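Local atomic coordinates of cytochrome P450 monooxygenase (Rhodococcus sp. ECU0066, PDB entry 6KBH), a protein that probably works as a self-sufficient cytochrome P450 monooxygenase, carrying heme, FMN and a 2Fe-2S cluster on a single chain. Residues 41-46 with 68-73; 53-58 with 356-361; 193-198 with 241-246; 200-205 with 233-238; 207-212 with 223-228. All coordinates share one frame; numbering follows the deposited sequence.

Contact 1 of 5, residues 41-46 with 68-73; sequences AAFDPF and FYSPEL
F68 turns the edge of its ring toward one face of F43 in a T-shaped stack, with centroids 5.4 Å apart and planes at 78°. The CG of F43 stands anti to its backbone N (chi1 177°), which brings it to 4.0 Å from F68 CZ. Next comes S70, whose OG lies in the plane of the F43 ring, at its edge, 3.3 Å from CD2. An alanine in place of F43 would keep the CB contact with F68 CE2, but would probably open a gap beside the F68 edge and leave S70 OG without the ring it borders. P71 then rests its CD on A41 CA at 3.6 Å. E72 sets its CG 3.4 Å from D44 OD1; the carboxylates are further apart, E72 OE2 4.2 Å from D44 OD1, a proximity of like charges that the salt bridge of E72 to R216 would probably ease. D44 OD1 also accepts from F46 N at 3.0 Å, closing an Asx turn. Finally L73 CD1 reaches both P45 CG and, at 3.9 Å, F46 CZ. The whole illustrates how, in this P450 fold, an N-terminal loop covers edge strand 67-69 of the mixed sheet and the turn that follows it.

Contact 2 of 5, residues 53-58 with 356-361; sequences DPAASL and VNSSAN
P54 and A55 meet S358 where two short helical turns come side by side, and the case shows how closely backbones can approach when the side chains between them are small. The first kind of interaction is van der Waals contact against polar atoms. The pyrrolidine CG of P54 lies 3.6 Å from S358 OG, a hydroxyl held anti to its backbone N (chi1 -171°), and A55 CB rests 3.7 Å from the carbonyl O of S358. With so little bulk in the way, A55 CA and S359 CA come within 4.5 Å. The apolar share is modest: L58 CD1 touches V356 CG1 at 4.3 Å.

Hydrogen bonds do not run directly from one segment to the other. R62 supplies the link instead, since its NH1 bonds both to A55 O and to S359 OG, which also pairs with T79 O. Within 53-58, D53 is the N-cap: its OD1 accepts from A56 N at 2.7 Å, the donor standing 49° out of the carboxylate plane. S57 OG in turn donates to P54 O at 2.8 Å.

Around this core, V356 is bonded through its backbone to V78 of strand 76-78, L58 packs on V77 of that strand and on Y50 of helix 49-52, and A360 faces Y81 and V84 of helix 81-89.

Contact 3 of 5, residues 193-198 with 241-246; sequences GVPEED and DKMRKD
K242 and D198 reach toward each other tip to tip, the ammonium group of the lysine meeting the carboxylate in a salt bridge. K242 NZ lies 2.9 Å from D198 OD2 and engages its syn lone pair, on the side of the other oxygen. The lysine chain leaves the end of helix 219-242 extended and bends at chi3 (-84°), which places CE 3.7 Å from D198 OD2. E197 comes in obliquely to the same nitrogen, and its OE1 adds a weak, longer bond of 3.3 Å to K242 NZ. Thus one cation is shared by two neighbouring acids. Beside this network the ring of P195 and the aliphatic part of K242 slide past each other in opposite directions, with P195 CG 4.2 Å from K242 CD.

M243 approaches differently, crossing P195 obliquely and making contact through its terminal methyl. The bend at chi3 (68°) sets CE against backbone as much as side chain: it lies 3.5 Å from V194 CA and 3.6 Å from P195 CD, and it also touches G193 O. The same methionine packs on M253 of helix 252-262.

The chemistry divides the contact in two: a largely exposed charge cluster, where two carboxylates would probably favour the protonated lysine, and a more buried methyl contact of M243 that rests on van der Waals packing.

Contact 4 of 5, residues 200-205 with 233-238; sequences DTLREY and WQFAGT
Helices 199-204 and 219-242 form an antiparallel pair in which F235 is laid among L202, T201 and Y205. By their order along the chain they probably correspond to the F and G helices of the P450 fold. The axes of the short segments approach to 10.4 Å, with 161° between their directions, and F235 is the main side chain between them.

With CG anti to its backbone N (chi1 -175°), F235 extends its ring toward helix 199-204, where it is met over a face and at an edge. L202 places CD2 over one face, offset toward the rim and 4.3 Å from F235 CD2. The same methyl continues to A236, whose CB it meets at 4.4 Å. Y205 crosses F235 at about a right angle and brings CE2 into the plane of the ring at its edge, 3.8 Å from F235 CD2. T201 borders that edge too, although the model is too tight there for its details to be trusted. F235 O accepts from T238 OG1 at 2.9 Å, in the carbonyl plane and on a lone pair.

Away from this interface W233 stacks on H273 and A236 touches M276, both of helix 269-281, while L202 also packs on L189 of helix 183-192. A short helix lying antiparallel on a long one, which in turn rests on helix 269-281, is consistent with the F and G helices of cytochromes P450.

Contact 5 of 5, residues 207-212 with 223-228; sequences IAHTVN and VAVADA
I207 lays its terminal methyl over V225, with CD1 3.7 Å from V225 CG2 and 3.8 Å from V225 CA. The chain is extended at chi2 (163°), which sends CD1 far enough out to meet A228 CB as well, at 3.9 Å. One isoleucine thus spans two residues three apart on helix 219-242, the spacing that brings side chains to the same face of a helix.

V225 is the common partner of the contact. While CG2 serves I207, CG1 stands anti to the backbone N and turns to N212, the two side chains reaching toward each other tip to tip. N212 ND2 lies 3.5 Å from V225 CG1, and N212 CB is 3.9 Å from V225 CG2, so the amide meets the valine by van der Waals contact alone. An alanine at N212 would keep that CB contact but would probably leave V225 CG1 without most of its cover on this side, opening a gap beside the helix. H209 completes the group with its ring set obliquely, CD2 being 4.1 Å from V225 CG1.

The connection is held from elsewhere too: H209 N donates to E285 OE2 of helix 284-300, and T210 packs on L428 and F433. A short helix and its lead-in folded back on the long helix that follows are characteristic of the F-G region of P450s, the part of the fold that generally covers the distal side of the heme.

The five contacts fall into two groups. Contacts 1 and 2, with centres 14 Å apart, lie about the mixed sheet containing strands 67-69 and 352-355; they cross along the chain, and L58 CD2 of contact 2 packs on F43 CE1 of contact 1 at 3.8 Å. Contacts 3, 4 and 5 follow one another along helix 219-242, nested like successive rungs: contact 5 within 4, and 4 within 3, all inside the loop closed by contact 2. Neighbouring centres are 12 and 14 Å apart, with V194 touching L202 and Y205 touching A228. Both groups belong to the P450 part of the chain, as separate regions, though contacts 1 and 5 approach to about 7 Å between nearest atoms.

Contact 1 of 5, residues 41-46 with 68-73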
# COMPACT_ATOMS: atom_id res chain seq x y z
N ALA A 41 -4.14 -37.43 -1.35
CA ALA A 41 -4.11 -38.26 -0.16
C ALA A 41 -2.74 -38.27 0.51
O ALA A 41 -2.65 -38.58 1.70
CB ALA A 41 -4.54 -39.69 -0.50
N ALA A 42 -1.69 -37.95 -0.23
CA ALA A 42 -0.36 -37.79 0.34
C ALA A 42 -0.13 -36.41 0.93
O ALA A 42 0.96 -36.15 1.46
CB ALA A 42 0.71 -38.08 -0.72
N PHE A 43 -1.11 -35.52 0.86
CA PHE A 43 -0.96 -34.19 1.42
C PHE A 43 -0.93 -34.27 2.94
O PHE A 43 -1.81 -34.88 3.57
CB PHE A 43 -2.10 -33.28 0.96
CG PHE A 43 -2.07 -31.90 1.56
CD1 PHE A 43 -1.10 -30.98 1.18
CD2 PHE A 43 -3.01 -31.51 2.50
CE1 PHE A 43 -1.07 -29.71 1.72
CE2 PHE A 43 -2.99 -30.23 3.05
CZ PHE A 43 -2.02 -29.34 2.66
N ASP A 44 0.09 -33.67 3.54
CA ASP A 44 0.19 -33.50 4.98
C ASP A 44 0.69 -32.10 5.30
O ASP A 44 1.80 -31.73 4.89
CB ASP A 44 1.11 -34.56 5.60
CG ASP A 44 1.10 -34.53 7.12
OD1 ASP A 44 0.31 -33.76 7.70
OD2 ASP A 44 1.89 -35.27 7.73
N PRO A 45 -0.09 -31.29 6.01
CA PRO A 45 0.37 -29.95 6.39
C PRO A 45 1.27 -29.92 7.61
O PRO A 45 1.73 -28.83 8.00
CB PRO A 45 -0.94 -29.20 6.67
CG PRO A 45 -1.87 -30.27 7.15
CD PRO A 45 -1.50 -31.52 6.39
N PHE A 46 1.55 -31.06 8.24
CA PHE A 46 2.28 -31.08 9.50
C PHE A 46 3.73 -31.52 9.37
O PHE A 46 4.51 -31.27 10.29
CB PHE A 46 1.56 -31.99 10.51
CG PHE A 46 0.12 -31.61 10.74
CD1 PHE A 46 -0.20 -30.43 11.40
CD2 PHE A 46 -0.91 -32.42 10.29
CE1 PHE A 46 -1.52 -30.08 11.61
CE2 PHE A 46 -2.23 -32.07 10.50
CZ PHE A 46 -2.53 -30.89 11.16
N PHE A 68 -8.89 -30.03 -3.67
CA PHE A 68 -8.92 -31.45 -3.37
C PHE A 68 -9.27 -31.67 -1.91
O PHE A 68 -9.15 -30.77 -1.07
CB PHE A 68 -7.58 -32.12 -3.70
CG PHE A 68 -6.40 -31.58 -2.93
CD1 PHE A 68 -5.66 -30.52 -3.43
CD2 PHE A 68 -6.01 -32.15 -1.73
CE1 PHE A 68 -4.56 -30.03 -2.74
CE2 PHE A 68 -4.92 -31.66 -1.03
CZ PHE A 68 -4.19 -30.60 -1.54
N TYR A 69 -9.74 -32.88 -1.62
CA TYR A 69 -9.96 -33.32 -0.26
C TYR A 69 -8.70 -33.96 0.28
O TYR A 69 -8.03 -34.74 -0.41
CB TYR A 69 -11.13 -34.30 -0.18
CG TYR A 69 -11.40 -34.76 1.23
CD1 TYR A 69 -11.93 -33.89 2.17
CD2 TYR A 69 -11.10 -36.06 1.63
CE1 TYR A 69 -12.17 -34.30 3.47
CE2 TYR A 69 -11.33 -36.48 2.93
CZ TYR A 69 -11.87 -35.59 3.84
OH TYR A 69 -12.11 -35.99 5.13
N SER A 70 -8.36 -33.63 1.52
CA SER A 70 -7.17 -34.15 2.17
C SER A 70 -7.57 -35.18 3.21
O SER A 70 -8.37 -34.86 4.09
CB SER A 70 -6.38 -33.01 2.82
OG SER A 70 -5.35 -33.51 3.66
N PRO A 71 -7.13 -36.44 3.11
CA PRO A 71 -7.45 -37.40 4.18
C PRO A 71 -6.69 -37.16 5.47
O PRO A 71 -7.27 -37.37 6.55
CB PRO A 71 -7.09 -38.75 3.54
CG PRO A 71 -7.29 -38.52 2.08
CD PRO A 71 -6.82 -37.12 1.84
N GLU A 72 -5.42 -36.73 5.41
CA GLU A 72 -4.64 -36.55 6.64
C GLU A 72 -5.31 -35.56 7.58
O GLU A 72 -5.62 -35.88 8.73
CB GLU A 72 -3.22 -36.10 6.29
CG GLU A 72 -2.29 -35.92 7.51
CD GLU A 72 -2.05 -37.21 8.30
OE1 GLU A 72 -2.30 -38.31 7.78
OE2 GLU A 72 -1.60 -37.11 9.46
N LEU A 73 -5.56 -34.35 7.10
CA LEU A 73 -6.35 -33.36 7.82
C LEU A 73 -7.81 -33.48 7.38
O LEU A 73 -8.14 -34.24 6.47
CB LEU A 73 -5.76 -31.97 7.57
CG LEU A 73 -6.43 -30.68 8.04
CD1 LEU A 73 -5.43 -29.85 8.81
CD2 LEU A 73 -6.88 -29.93 6.82

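Contact 2 of 5, residues 53-58 with 356-361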
# COMPACT_ATOMS: atom_id res chain seq x y z
N ASP A 53 8.57 -25.58 2.47
CA ASP A 53 8.18 -24.52 1.55
C ASP A 53 6.75 -24.87 1.12
O ASP A 53 6.56 -25.65 0.19
CB ASP A 53 9.15 -24.44 0.35
CG ASP A 53 8.72 -23.42 -0.73
OD1 ASP A 53 7.52 -23.16 -0.93
OD2 ASP A 53 9.65 -22.87 -1.37
N PRO A 54 5.73 -24.35 1.83
CA PRO A 54 4.35 -24.66 1.44
C PRO A 54 4.03 -24.30 -0.00
O PRO A 54 3.41 -25.11 -0.70
CB PRO A 54 3.51 -23.84 2.44
CG PRO A 54 4.43 -22.76 2.93
CD PRO A 54 5.79 -23.42 2.97
N ALA A 55 4.43 -23.12 -0.47
CA ALA A 55 4.11 -22.69 -1.83
C ALA A 55 4.58 -23.72 -2.86
O ALA A 55 3.80 -24.19 -3.69
CB ALA A 55 4.72 -21.32 -2.11
N ALA A 56 5.87 -24.07 -2.81
CA ALA A 56 6.40 -25.06 -3.75
C ALA A 56 5.74 -26.42 -3.57
O ALA A 56 5.54 -27.15 -4.54
CB ALA A 56 7.91 -25.18 -3.59
N SER A 57 5.39 -26.77 -2.33
CA SER A 57 4.82 -28.09 -2.06
C SER A 57 3.46 -28.30 -2.71
O SER A 57 3.02 -29.45 -2.82
CB SER A 57 4.71 -28.32 -0.55
OG SER A 57 3.49 -27.80 -0.05
N LEU A 58 2.79 -27.24 -3.15
CA LEU A 58 1.50 -27.37 -3.82
C LEU A 58 1.53 -26.80 -5.23
O LEU A 58 0.47 -26.49 -5.79
CB LEU A 58 0.39 -26.70 -3.00
CG LEU A 58 0.12 -27.28 -1.61
CD1 LEU A 58 0.57 -26.30 -0.54
CD2 LEU A 58 -1.35 -27.61 -1.43
N VAL A 356 -5.01 -21.80 0.95
CA VAL A 356 -3.57 -21.67 1.14
C VAL A 356 -3.16 -20.31 0.58
O VAL A 356 -2.88 -20.16 -0.61
CB VAL A 356 -2.79 -22.82 0.51
CG1 VAL A 356 -1.32 -22.74 0.86
CG2 VAL A 356 -3.37 -24.16 0.95
N ASN A 357 -3.12 -19.31 1.47
CA ASN A 357 -2.64 -17.98 1.10
C ASN A 357 -1.24 -18.06 0.50
O ASN A 357 -0.92 -17.34 -0.46
CB ASN A 357 -2.62 -17.06 2.32
CG ASN A 357 -3.93 -17.07 3.09
OD1 ASN A 357 -4.27 -18.06 3.73
ND2 ASN A 357 -4.64 -15.95 3.06
N SER A 358 -0.39 -18.92 1.06
CA SER A 358 0.98 -19.02 0.58
C SER A 358 1.02 -19.53 -0.86
O SER A 358 1.85 -19.07 -1.66
CB SER A 358 1.79 -19.94 1.49
OG SER A 358 3.17 -19.89 1.17
N SER A 359 0.15 -20.47 -1.20
CA SER A 359 0.08 -20.93 -2.59
C SER A 359 -0.51 -19.85 -3.49
O SER A 359 -0.03 -19.63 -4.60
CB SER A 359 -0.74 -22.21 -2.68
OG SER A 359 -0.97 -22.58 -4.02
N ALA A 360 -1.55 -19.17 -3.01
CA ALA A 360 -2.17 -18.09 -3.78
C ALA A 360 -1.16 -17.03 -4.16
O ALA A 360 -1.07 -16.62 -5.33
CB ALA A 360 -3.32 -17.48 -2.97
N ASN A 361 -0.36 -16.57 -3.19
CA ASN A 361 0.69 -15.60 -3.48
C ASN A 361 1.68 -16.10 -4.52
O ASN A 361 2.44 -15.29 -5.06
CB ASN A 361 1.43 -15.24 -2.19
CG ASN A 361 0.53 -14.59 -1.16
OD1 ASN A 361 -0.52 -14.04 -1.49
ND2 ASN A 361 0.95 -14.64 0.10

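Contact 3 of 5, residues 193-198 with 241-246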
# COMPACT_ATOMS: atom_id res chain seq x y z
N GLY A 193 -3.35 0.54 24.39
CA GLY A 193 -3.54 1.57 25.38
C GLY A 193 -3.36 1.15 26.83
O GLY A 193 -3.85 1.85 27.72
N VAL A 194 -2.68 0.03 27.08
CA VAL A 194 -2.53 -0.52 28.43
C VAL A 194 -1.42 0.25 29.15
O VAL A 194 -0.42 0.62 28.51
CB VAL A 194 -2.25 -2.04 28.37
CG1 VAL A 194 -1.04 -2.38 27.50
CG2 VAL A 194 -2.11 -2.66 29.76
N PRO A 195 -1.56 0.54 30.45
CA PRO A 195 -0.49 1.25 31.17
C PRO A 195 0.81 0.46 31.14
O PRO A 195 0.82 -0.77 31.21
CB PRO A 195 -1.04 1.35 32.59
CG PRO A 195 -2.52 1.33 32.43
CD PRO A 195 -2.77 0.40 31.28
N GLU A 196 1.93 1.20 31.06
CA GLU A 196 3.24 0.57 31.06
C GLU A 196 3.50 -0.19 32.36
O GLU A 196 4.21 -1.21 32.35
CB GLU A 196 4.32 1.61 30.82
CG GLU A 196 3.98 2.60 29.71
CD GLU A 196 5.18 3.40 29.25
OE1 GLU A 196 6.31 3.06 29.66
OE2 GLU A 196 4.99 4.37 28.48
N GLU A 197 2.96 0.29 33.47
CA GLU A 197 2.96 -0.45 34.72
C GLU A 197 2.51 -1.89 34.52
O GLU A 197 3.11 -2.84 35.04
CB GLU A 197 2.05 0.25 35.74
CG GLU A 197 2.14 1.76 35.73
CD GLU A 197 0.80 2.43 35.98
OE1 GLU A 197 -0.05 1.85 36.70
OE2 GLU A 197 0.57 3.54 35.43
N ASP A 198 1.44 -2.08 33.74
CA ASP A 198 0.75 -3.35 33.61
C ASP A 198 1.27 -4.22 32.48
O ASP A 198 0.77 -5.34 32.29
CB ASP A 198 -0.74 -3.11 33.40
CG ASP A 198 -1.41 -2.51 34.62
OD1 ASP A 198 -1.39 -3.17 35.69
OD2 ASP A 198 -1.95 -1.39 34.52
N ASP A 241 -10.80 -2.81 33.91
CA ASP A 241 -11.50 -2.05 34.94
C ASP A 241 -10.71 -0.81 35.35
O ASP A 241 -11.29 0.23 35.64
CB ASP A 241 -11.77 -2.93 36.17
CG ASP A 241 -12.91 -3.90 35.95
OD1 ASP A 241 -13.66 -3.74 34.96
OD2 ASP A 241 -13.07 -4.82 36.78
N LYS A 242 -9.37 -0.92 35.36
CA LYS A 242 -8.55 0.23 35.74
C LYS A 242 -8.67 1.35 34.71
O LYS A 242 -8.93 2.51 35.06
CB LYS A 242 -7.09 -0.19 35.90
CG LYS A 242 -6.16 0.98 36.14
CD LYS A 242 -4.70 0.60 35.91
CE LYS A 242 -4.10 -0.03 37.15
NZ LYS A 242 -2.62 -0.16 37.04
N MET A 243 -8.49 1.03 33.43
CA MET A 243 -8.63 2.01 32.36
C MET A 243 -10.08 2.28 32.00
O MET A 243 -10.34 3.08 31.09
CB MET A 243 -7.87 1.56 31.11
CG MET A 243 -8.31 0.20 30.58
SD MET A 243 -7.52 -0.27 29.02
CE MET A 243 -5.83 -0.50 29.56
N ARG A 244 -11.03 1.65 32.70
CA ARG A 244 -12.44 1.86 32.41
C ARG A 244 -12.85 3.31 32.66
O ARG A 244 -13.80 3.80 32.03
CB ARG A 244 -13.29 0.91 33.26
CG ARG A 244 -14.73 0.71 32.79
CD ARG A 244 -14.80 0.08 31.41
NE ARG A 244 -15.02 -1.36 31.44
CZ ARG A 244 -16.16 -1.95 31.09
NH1 ARG A 244 -17.19 -1.21 30.70
NH2 ARG A 244 -16.27 -3.27 31.13
N LYS A 245 -12.14 4.05 33.52
CA LYS A 245 -12.58 5.38 33.90
C LYS A 245 -11.61 6.47 33.44
O LYS A 245 -11.72 7.63 33.86
CB LYS A 245 -12.85 5.44 35.40
CG LYS A 245 -11.68 5.03 36.35
CD LYS A 245 -10.43 5.89 36.18
CE LYS A 245 -9.17 5.41 36.90
NZ LYS A 245 -8.02 6.19 36.33
N ASP A 246 -10.67 6.13 32.55
CA ASP A 246 -9.90 7.08 31.75
C ASP A 246 -10.13 6.71 30.29
O ASP A 246 -9.24 6.16 29.63
CB ASP A 246 -8.40 7.06 32.09
CG ASP A 246 -7.56 8.09 31.27
OD1 ASP A 246 -8.09 8.78 30.36
OD2 ASP A 246 -6.36 8.23 31.60

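Contact 4 of 5, residues 200-205 with 233-238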
# COMPACT_ATOMS: atom_id res chain seq x y z
N ASP A 200 4.44 -5.59 31.63
CA ASP A 200 5.40 -6.67 31.77
C ASP A 200 4.76 -7.99 32.20
O ASP A 200 5.29 -9.05 31.87
CB ASP A 200 6.52 -6.30 32.75
CG ASP A 200 7.59 -5.46 32.10
OD1 ASP A 200 7.60 -5.40 30.84
OD2 ASP A 200 8.40 -4.86 32.82
N THR A 201 3.64 -7.97 32.93
CA THR A 201 3.05 -9.28 33.24
C THR A 201 2.24 -9.79 32.06
O THR A 201 2.32 -10.98 31.72
CB THR A 201 2.18 -9.24 34.50
OG1 THR A 201 2.97 -8.80 35.60
CG2 THR A 201 1.69 -10.68 34.82
N LEU A 202 1.47 -8.91 31.42
CA LEU A 202 0.69 -9.37 30.27
C LEU A 202 1.59 -10.04 29.24
O LEU A 202 1.15 -10.97 28.55
CB LEU A 202 -0.07 -8.21 29.62
CG LEU A 202 -1.22 -7.57 30.42
CD1 LEU A 202 -1.88 -6.45 29.62
CD2 LEU A 202 -2.24 -8.62 30.83
N ARG A 203 2.85 -9.62 29.15
CA ARG A 203 3.81 -10.29 28.27
C ARG A 203 4.24 -11.63 28.83
O ARG A 203 4.39 -12.61 28.09
CB ARG A 203 5.02 -9.40 28.05
CG ARG A 203 4.70 -7.94 27.95
CD ARG A 203 5.91 -7.07 28.21
NE ARG A 203 6.84 -7.12 27.09
CZ ARG A 203 7.85 -7.98 26.99
NH1 ARG A 203 8.08 -8.86 27.96
NH2 ARG A 203 8.64 -7.96 25.93
N GLU A 204 4.49 -11.69 30.15
CA GLU A 204 4.80 -12.97 30.78
C GLU A 204 3.73 -14.00 30.45
O GLU A 204 4.03 -15.18 30.22
CB GLU A 204 4.92 -12.77 32.30
CG GLU A 204 5.75 -13.81 33.06
CD GLU A 204 5.01 -15.11 33.33
OE1 GLU A 204 4.28 -15.16 34.34
OE2 GLU A 204 5.15 -16.08 32.54
N TYR A 205 2.47 -13.56 30.38
CA TYR A 205 1.35 -14.43 30.05
C TYR A 205 1.09 -14.52 28.55
O TYR A 205 0.07 -15.09 28.14
CB TYR A 205 0.08 -13.93 30.75
CG TYR A 205 0.16 -13.86 32.27
CD1 TYR A 205 1.14 -14.55 32.98
CD2 TYR A 205 -0.76 -13.11 32.99
CE1 TYR A 205 1.21 -14.48 34.36
CE2 TYR A 205 -0.70 -13.04 34.37
CZ TYR A 205 0.29 -13.73 35.05
OH TYR A 205 0.35 -13.65 36.43
N TRP A 233 -6.43 -13.92 31.16
CA TRP A 233 -7.81 -13.46 30.99
C TRP A 233 -8.28 -12.64 32.18
O TRP A 233 -8.95 -11.61 32.01
CB TRP A 233 -8.73 -14.66 30.79
CG TRP A 233 -10.19 -14.33 30.86
CD1 TRP A 233 -11.01 -14.49 31.93
CD2 TRP A 233 -11.01 -13.81 29.80
NE1 TRP A 233 -12.29 -14.09 31.62
CE2 TRP A 233 -12.31 -13.67 30.32
CE3 TRP A 233 -10.76 -13.44 28.48
CZ2 TRP A 233 -13.37 -13.18 29.56
CZ3 TRP A 233 -11.81 -12.95 27.72
CH2 TRP A 233 -13.10 -12.82 28.26
N GLN A 234 -7.97 -13.08 33.40
CA GLN A 234 -8.46 -12.37 34.58
C GLN A 234 -7.58 -11.19 34.97
O GLN A 234 -8.10 -10.20 35.48
CB GLN A 234 -8.62 -13.33 35.76
CG GLN A 234 -7.35 -13.71 36.50
CD GLN A 234 -7.64 -14.52 37.76
OE1 GLN A 234 -8.80 -14.74 38.11
NE2 GLN A 234 -6.59 -14.96 38.44
N PHE A 235 -6.27 -11.26 34.72
CA PHE A 235 -5.45 -10.06 34.90
C PHE A 235 -5.87 -8.98 33.91
O PHE A 235 -6.07 -7.81 34.28
CB PHE A 235 -3.97 -10.42 34.78
CG PHE A 235 -3.03 -9.27 35.08
CD1 PHE A 235 -3.53 -8.02 35.39
CD2 PHE A 235 -1.65 -9.46 35.04
CE1 PHE A 235 -2.68 -6.97 35.64
CE2 PHE A 235 -0.78 -8.43 35.31
CZ PHE A 235 -1.31 -7.17 35.61
N ALA A 236 -6.08 -9.35 32.64
CA ALA A 236 -6.58 -8.34 31.72
C ALA A 236 -7.95 -7.83 32.14
O ALA A 236 -8.35 -6.74 31.72
CB ALA A 236 -6.62 -8.88 30.29
N GLY A 237 -8.67 -8.58 32.99
CA GLY A 237 -9.94 -8.09 33.49
C GLY A 237 -9.79 -6.91 34.43
O GLY A 237 -10.57 -5.95 34.38
N THR A 238 -8.78 -6.96 35.31
CA THR A 238 -8.49 -5.82 36.17
C THR A 238 -7.99 -4.64 35.35
O THR A 238 -8.38 -3.49 35.60
CB THR A 238 -7.45 -6.20 37.22
OG1 THR A 238 -6.14 -6.15 36.63
CG2 THR A 238 -7.71 -7.61 37.74

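Contact 5 of 5, residues 207-212 with 223-228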
# COMPACT_ATOMS: atom_id res chain seq x y z
N ILE A 207 2.12 -16.07 24.97
CA ILE A 207 2.79 -17.29 24.53
C ILE A 207 2.45 -17.59 23.08
O ILE A 207 1.59 -16.94 22.46
CB ILE A 207 2.42 -18.51 25.41
CG1 ILE A 207 0.91 -18.74 25.37
CG2 ILE A 207 2.93 -18.32 26.83
CD1 ILE A 207 0.51 -20.11 25.84
N ALA A 208 3.13 -18.60 22.54
CA ALA A 208 2.85 -19.07 21.20
C ALA A 208 1.58 -19.92 21.19
O ALA A 208 1.34 -20.73 22.09
CB ALA A 208 4.03 -19.89 20.66
N HIS A 209 0.75 -19.71 20.16
CA HIS A 209 -0.49 -20.45 20.00
C HIS A 209 -0.52 -21.31 18.74
O HIS A 209 -1.53 -21.98 18.49
CB HIS A 209 -1.69 -19.49 19.96
CG HIS A 209 -2.03 -18.88 21.29
ND1 HIS A 209 -1.52 -17.66 21.70
CD2 HIS A 209 -2.83 -19.32 22.29
CE1 HIS A 209 -2.00 -17.38 22.90
NE2 HIS A 209 -2.79 -18.37 23.28
N THR A 210 0.55 -21.32 17.94
CA THR A 210 0.49 -21.93 16.62
C THR A 210 0.22 -23.43 16.72
O THR A 210 -0.68 -23.96 16.05
CB THR A 210 1.78 -21.67 15.85
OG1 THR A 210 2.87 -22.33 16.50
CG2 THR A 210 2.07 -20.18 15.81
N VAL A 211 1.00 -24.14 17.54
CA VAL A 211 0.82 -25.59 17.63
C VAL A 211 -0.48 -25.93 18.36
O VAL A 211 -1.13 -26.92 18.03
CB VAL A 211 2.04 -26.23 18.31
CG1 VAL A 211 1.80 -27.70 18.56
CG2 VAL A 211 3.28 -26.05 17.45
N ASN A 212 -0.90 -25.11 19.33
CA ASN A 212 -2.07 -25.44 20.12
C ASN A 212 -3.37 -25.10 19.40
O ASN A 212 -4.40 -25.72 19.66
CB ASN A 212 -2.00 -24.76 21.49
CG ASN A 212 -3.36 -24.66 22.17
OD1 ASN A 212 -3.83 -25.63 22.77
ND2 ASN A 212 -3.98 -23.49 22.09
N VAL A 223 -2.73 -27.99 28.36
CA VAL A 223 -2.99 -27.41 29.68
C VAL A 223 -2.09 -26.20 29.93
O VAL A 223 -2.55 -25.18 30.46
CB VAL A 223 -2.85 -28.48 30.78
CG1 VAL A 223 -3.54 -29.77 30.36
CG2 VAL A 223 -1.40 -28.74 31.16
N ALA A 224 -0.82 -26.28 29.53
CA ALA A 224 0.09 -25.16 29.77
C ALA A 224 -0.37 -23.90 29.06
O ALA A 224 -0.13 -22.79 29.53
CB ALA A 224 1.51 -25.53 29.33
N VAL A 225 -1.05 -24.06 27.91
CA VAL A 225 -1.65 -22.91 27.24
C VAL A 225 -2.87 -22.43 28.01
O VAL A 225 -3.02 -21.24 28.30
CB VAL A 225 -1.99 -23.26 25.78
CG1 VAL A 225 -2.88 -22.20 25.17
CG2 VAL A 225 -0.72 -23.44 24.97
N ALA A 226 -3.76 -23.37 28.37
CA ALA A 226 -4.95 -23.02 29.15
C ALA A 226 -4.57 -22.33 30.46
O ALA A 226 -5.33 -21.49 30.96
CB ALA A 226 -5.78 -24.27 29.43
N ASP A 227 -3.41 -22.67 31.03
CA ASP A 227 -2.97 -22.02 32.25
C ASP A 227 -2.50 -20.59 31.98
O ASP A 227 -2.87 -19.66 32.70
CB ASP A 227 -1.87 -22.85 32.91
CG ASP A 227 -1.73 -22.56 34.40
OD1 ASP A 227 -2.72 -22.76 35.13
OD2 ASP A 227 -0.63 -22.16 34.83
N ALA A 228 -1.69 -20.40 30.94
CA ALA A 228 -1.22 -19.06 30.60
C ALA A 228 -2.35 -18.19 30.08
O ALA A 228 -2.37 -16.98 30.35
CB ALA A 228 -0.09 -19.14 29.58